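Putative tetR-family transcriptional regulatory protein (Streptomyces coelicolor, PDB 2DG8) probably binds DNA through an N-terminal helix-turn-helix domain and regulates transcription. Local coordinates at residues A[15-20]-A[37-42]; A[9-14]-A[53-58]. One frame throughout, in Å; residues are numbered along the deposited sequence.

Contact 1 (A[15-20]-A[37-42])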
# COMPACT_ATOMS: atom_id res chain seq x y z
N LEU A 15 -20.14 -3.38 12.84
CA LEU A 15 -19.17 -2.88 11.88
C LEU A 15 -17.83 -2.57 12.54
O LEU A 15 -16.77 -2.93 12.02
CB LEU A 15 -19.71 -1.63 11.18
CG LEU A 15 -20.87 -1.89 10.21
CD1 LEU A 15 -21.37 -0.57 9.67
CD2 LEU A 15 -20.40 -2.80 9.08
N ALA A 16 -17.89 -1.92 13.70
CA ALA A 16 -16.68 -1.57 14.44
C ALA A 16 -15.91 -2.82 14.86
O ALA A 16 -14.69 -2.87 14.73
CB ALA A 16 -17.05 -0.74 15.67
N ALA A 17 -16.62 -3.82 15.37
CA ALA A 17 -16.00 -5.07 15.82
C ALA A 17 -15.34 -5.78 14.65
O ALA A 17 -14.31 -6.44 14.81
CB ALA A 17 -17.06 -5.96 16.46
N THR A 18 -15.95 -5.64 13.47
CA THR A 18 -15.41 -6.25 12.26
C THR A 18 -14.06 -5.60 11.93
O THR A 18 -13.10 -6.28 11.57
CB THR A 18 -16.37 -6.06 11.07
OG1 THR A 18 -17.67 -6.55 11.42
CG2 THR A 18 -15.86 -6.83 9.85
N LEU A 19 -14.01 -4.28 12.07
CA LEU A 19 -12.80 -3.51 11.81
C LEU A 19 -11.73 -3.88 12.84
O LEU A 19 -10.58 -4.10 12.48
CB LEU A 19 -13.12 -2.01 11.89
CG LEU A 19 -13.08 -1.15 10.61
CD1 LEU A 19 -13.16 -1.99 9.34
CD2 LEU A 19 -14.22 -0.15 10.68
N ASP A 20 -12.11 -3.94 14.12
CA ASP A 20 -11.19 -4.32 15.18
C ASP A 20 -10.59 -5.69 14.83
O ASP A 20 -9.38 -5.88 14.86
CB ASP A 20 -11.93 -4.45 16.53
CG ASP A 20 -12.34 -3.11 17.11
OD1 ASP A 20 -13.14 -3.12 18.08
OD2 ASP A 20 -11.87 -2.06 16.63
N GLN A 37 -19.12 -11.95 19.08
CA GLN A 37 -18.51 -11.92 20.41
C GLN A 37 -17.87 -10.57 20.73
O GLN A 37 -18.05 -10.04 21.83
CB GLN A 37 -17.45 -13.02 20.53
CG GLN A 37 -16.71 -13.02 21.87
CD GLN A 37 -17.65 -13.12 23.06
OE1 GLN A 37 -18.57 -13.95 23.08
NE2 GLN A 37 -17.42 -12.30 24.08
N ARG A 38 -17.11 -10.03 19.78
CA ARG A 38 -16.45 -8.75 19.99
C ARG A 38 -17.47 -7.60 20.09
O ARG A 38 -17.28 -6.66 20.86
CB ARG A 38 -15.48 -8.45 18.84
CG ARG A 38 -14.23 -9.29 18.82
CD ARG A 38 -13.44 -9.02 17.54
NE ARG A 38 -12.12 -9.63 17.56
CZ ARG A 38 -10.99 -8.98 17.86
NH1 ARG A 38 -11.04 -7.69 18.17
NH2 ARG A 38 -9.83 -9.62 17.84
N ALA A 39 -18.53 -7.69 19.31
CA ALA A 39 -19.56 -6.66 19.33
C ALA A 39 -20.49 -6.88 20.52
O ALA A 39 -21.32 -6.02 20.84
CB ALA A 39 -20.37 -6.70 18.04
N GLY A 40 -20.34 -8.02 21.18
CA GLY A 40 -21.20 -8.31 22.31
C GLY A 40 -22.65 -8.29 21.89
O GLY A 40 -23.46 -7.55 22.45
N VAL A 41 -22.97 -9.08 20.87
CA VAL A 41 -24.33 -9.18 20.35
C VAL A 41 -24.57 -10.64 20.01
O VAL A 41 -23.64 -11.36 19.65
CB VAL A 41 -24.54 -8.33 19.07
CG1 VAL A 41 -24.05 -6.91 19.30
CG2 VAL A 41 -23.80 -8.96 17.88
N PRO A 42 -25.82 -11.11 20.13
CA PRO A 42 -26.05 -12.52 19.79
C PRO A 42 -25.67 -12.85 18.35
O PRO A 42 -25.79 -12.00 17.45
CB PRO A 42 -27.55 -12.71 20.08
CG PRO A 42 -28.12 -11.32 19.96
CD PRO A 42 -27.06 -10.46 20.59
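Arg38 sends its guanidinium alongside helix 10-25, where Asp20 CB approaches it obliquely, 3.7 Å from Arg38 NH1. Although the charges are opposite, the two groups do not pair: Asp20 OD1 stays 5.0 Å from Arg38 NH1. Each has its ionic partner elsewhere. Asp20 OD2 makes a salt bridge to Arg102, at the start of helix 101-116, whereas Arg38 spreads its two terminal nitrogens over Glu24 and Glu25, further along helix 10-25. The reach needed for this comes from a chain extended from CG to NE, which carries Arg38 CD past the carbonyl oxygen of Ala17 at 3.9 Å. Helix 32-39 is consistent with the first helix of the TetR-family helix-turn-helix, and here its C-terminal end rests on helix 10-25. Small side chains let the backbones come close: the CA atoms of Ala17 and Ala39 are 5.2 Å apart. The methyl of Ala17 points into the neighbouring helix, where it meets Ala39 CB at 3.7 Å and the backbone N of Ala39 at 3.6 Å; Arg38 CB flanks the same methyl. Just beyond, Gly40 takes positive phi (58°) as the C-prime residue of a Schellman motif, with Val41 N returning to Ala36 O and a weak bond from Gly40 N to Gln37 O, and the chain leaves the helix for the turn.

Contact 2 (A[9-14]-A[53-58])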
# COMPACT_ATOMS: atom_id res chain seq x y z
N GLN A 9 -27.86 1.19 17.82
CA GLN A 9 -26.43 1.19 17.49
C GLN A 9 -25.81 -0.20 17.47
O GLN A 9 -24.58 -0.33 17.53
CB GLN A 9 -25.67 2.08 18.48
CG GLN A 9 -25.75 3.58 18.21
CD GLN A 9 -27.17 4.09 18.00
OE1 GLN A 9 -27.76 3.89 16.95
NE2 GLN A 9 -27.71 4.76 19.02
N ARG A 10 -26.63 -1.24 17.38
CA ARG A 10 -26.08 -2.59 17.37
C ARG A 10 -25.42 -2.90 16.03
O ARG A 10 -24.41 -3.59 15.97
CB ARG A 10 -27.19 -3.62 17.66
CG ARG A 10 -26.70 -5.06 17.62
CD ARG A 10 -27.79 -6.04 18.05
NE ARG A 10 -27.95 -6.13 19.50
CZ ARG A 10 -28.83 -6.92 20.10
NH1 ARG A 10 -28.92 -6.95 21.42
NH2 ARG A 10 -29.64 -7.69 19.37
N ARG A 11 -26.00 -2.37 14.95
CA ARG A 11 -25.45 -2.59 13.63
C ARG A 11 -24.09 -1.90 13.54
O ARG A 11 -23.13 -2.49 13.06
CB ARG A 11 -26.41 -2.05 12.57
CG ARG A 11 -26.22 -2.66 11.19
CD ARG A 11 -27.43 -2.39 10.30
NE ARG A 11 -27.35 -3.08 9.01
CZ ARG A 11 -26.54 -2.72 8.02
NH1 ARG A 11 -26.53 -3.41 6.88
NH2 ARG A 11 -25.77 -1.65 8.15
N GLU A 12 -24.03 -0.66 14.02
CA GLU A 12 -22.78 0.11 14.01
C GLU A 12 -21.71 -0.62 14.82
O GLU A 12 -20.53 -0.64 14.44
CB GLU A 12 -23.00 1.50 14.63
CG GLU A 12 -24.07 2.37 13.96
CD GLU A 12 -24.13 3.78 14.55
OE1 GLU A 12 -24.95 4.59 14.07
OE2 GLU A 12 -23.38 4.07 15.50
N ARG A 13 -22.12 -1.22 15.93
CA ARG A 13 -21.18 -1.93 16.79
C ARG A 13 -20.63 -3.14 16.07
O ARG A 13 -19.48 -3.52 16.26
CB ARG A 13 -21.86 -2.36 18.09
CG ARG A 13 -20.99 -2.18 19.31
CD ARG A 13 -21.73 -2.58 20.57
NE ARG A 13 -23.02 -1.90 20.67
CZ ARG A 13 -24.18 -2.52 20.87
NH1 ARG A 13 -25.30 -1.83 20.95
NH2 ARG A 13 -24.21 -3.84 20.99
N ILE A 14 -21.46 -3.76 15.23
CA ILE A 14 -21.02 -4.92 14.50
C ILE A 14 -19.93 -4.51 13.52
O ILE A 14 -18.91 -5.19 13.40
CB ILE A 14 -22.20 -5.59 13.75
CG1 ILE A 14 -23.13 -6.26 14.78
CG2 ILE A 14 -21.67 -6.62 12.75
CD1 ILE A 14 -24.44 -6.78 14.21
N ILE A 53 -21.19 -11.85 4.23
CA ILE A 53 -19.89 -11.29 4.57
C ILE A 53 -19.44 -10.16 3.65
O ILE A 53 -18.74 -9.25 4.09
CB ILE A 53 -18.80 -12.39 4.60
CG1 ILE A 53 -17.92 -12.23 5.84
CG2 ILE A 53 -17.91 -12.30 3.36
CD1 ILE A 53 -18.61 -12.67 7.13
N GLU A 54 -19.84 -10.23 2.39
CA GLU A 54 -19.44 -9.20 1.43
C GLU A 54 -20.04 -7.85 1.79
O GLU A 54 -19.33 -6.86 1.84
CB GLU A 54 -19.86 -9.57 0.01
CG GLU A 54 -19.28 -8.61 -1.02
CD GLU A 54 -19.73 -8.88 -2.44
OE1 GLU A 54 -18.92 -8.65 -3.38
OE2 GLU A 54 -20.89 -9.31 -2.63
N GLN A 55 -21.35 -7.80 2.04
CA GLN A 55 -21.96 -6.54 2.41
C GLN A 55 -21.34 -6.04 3.72
O GLN A 55 -21.07 -4.84 3.87
CB GLN A 55 -23.47 -6.70 2.62
CG GLN A 55 -24.12 -5.42 3.11
CD GLN A 55 -25.58 -5.61 3.44
OE1 GLN A 55 -25.93 -6.31 4.40
NE2 GLN A 55 -26.45 -5.01 2.64
N LEU A 56 -21.12 -6.95 4.65
CA LEU A 56 -20.52 -6.63 5.94
C LEU A 56 -19.14 -6.00 5.69
O LEU A 56 -18.85 -4.91 6.20
CB LEU A 56 -20.38 -7.93 6.77
CG LEU A 56 -20.05 -7.97 8.27
CD1 LEU A 56 -18.59 -8.23 8.45
CD2 LEU A 56 -20.50 -6.69 8.98
N LEU A 57 -18.31 -6.66 4.90
CA LEU A 57 -16.99 -6.14 4.60
C LEU A 57 -17.04 -4.81 3.85
O LEU A 57 -16.25 -3.90 4.11
CB LEU A 57 -16.17 -7.14 3.78
CG LEU A 57 -15.70 -8.39 4.53
CD1 LEU A 57 -14.83 -9.23 3.62
CD2 LEU A 57 -14.91 -7.98 5.77
N ARG A 58 -17.98 -4.69 2.92
CA ARG A 58 -18.11 -3.46 2.16
C ARG A 58 -18.51 -2.31 3.08
O ARG A 58 -17.96 -1.21 2.99
CB ARG A 58 -19.13 -3.62 1.03
CG ARG A 58 -18.71 -4.64 -0.03
CD ARG A 58 -19.79 -4.85 -1.09
NE ARG A 58 -19.87 -3.74 -2.04
CZ ARG A 58 -18.99 -3.51 -3.00
NH1 ARG A 58 -17.94 -4.31 -3.15
NH2 ARG A 58 -19.15 -2.48 -3.82
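In TetR-family regulators a three-helix DNA-binding unit packs on the start of the long helix that leads on to the C-terminal domain; this contact joins the first helix of that unit, 10-25, to the long helix, 53-77, near the N-terminal ends of both. Their backbones stay well apart, 8.7 Å between the CA atoms of Ile14 and Leu56, and side chains span the distance. The apolar link is Ile14 CG2 against Leu56 CD2 at 3.9 Å, the two side chains crossing at about a right angle. Leu56 sends CG anti to its own backbone N (chi1 -167°), which brings its branched end nearer to Ile14. Closer to solvent, Arg11 stretches out until NH1 lies 3.9 Å from Gln55 OE1. The oxygen sits at the guanidinium edge, near its plane, with the amide turned 76° from it, but the pair is too long to bond. Their firm partners are others: Arg11 bridges to Glu59 and donates to His49 O, while Gln55 OE1 accepts from Thr51 N. Phe50 adds a cation-pi contact to Arg11. Around the apolar pair, Ile35 of helix 32-39 touches both Ile14 and Leu56, and Met46 and His49 of helix 44-49 pack on Ile14.

Contacts 1 and 2 illustrate how one helix can organise a small domain: both use helix 10-25, which meets the end of helix 32-39 in one and the start of helix 53-77 in the other. Their centres are about 8 Å apart, and contact 1 falls within the chain span that contact 2 brings together. They also touch directly. Thr18 CG2 packs on Leu56 CD1 at 3.4 Å, and Val41 CG1 lies 3.6 Å from Arg10 CG, where the turn after helix 32-39 meets the first turn of helix 10-25. Ile35, already on the apolar pair of contact 2, also reaches Ala17 and Thr18 of contact 1, making the two contacts parts of one core that includes the first helix of the probable helix-turn-helix.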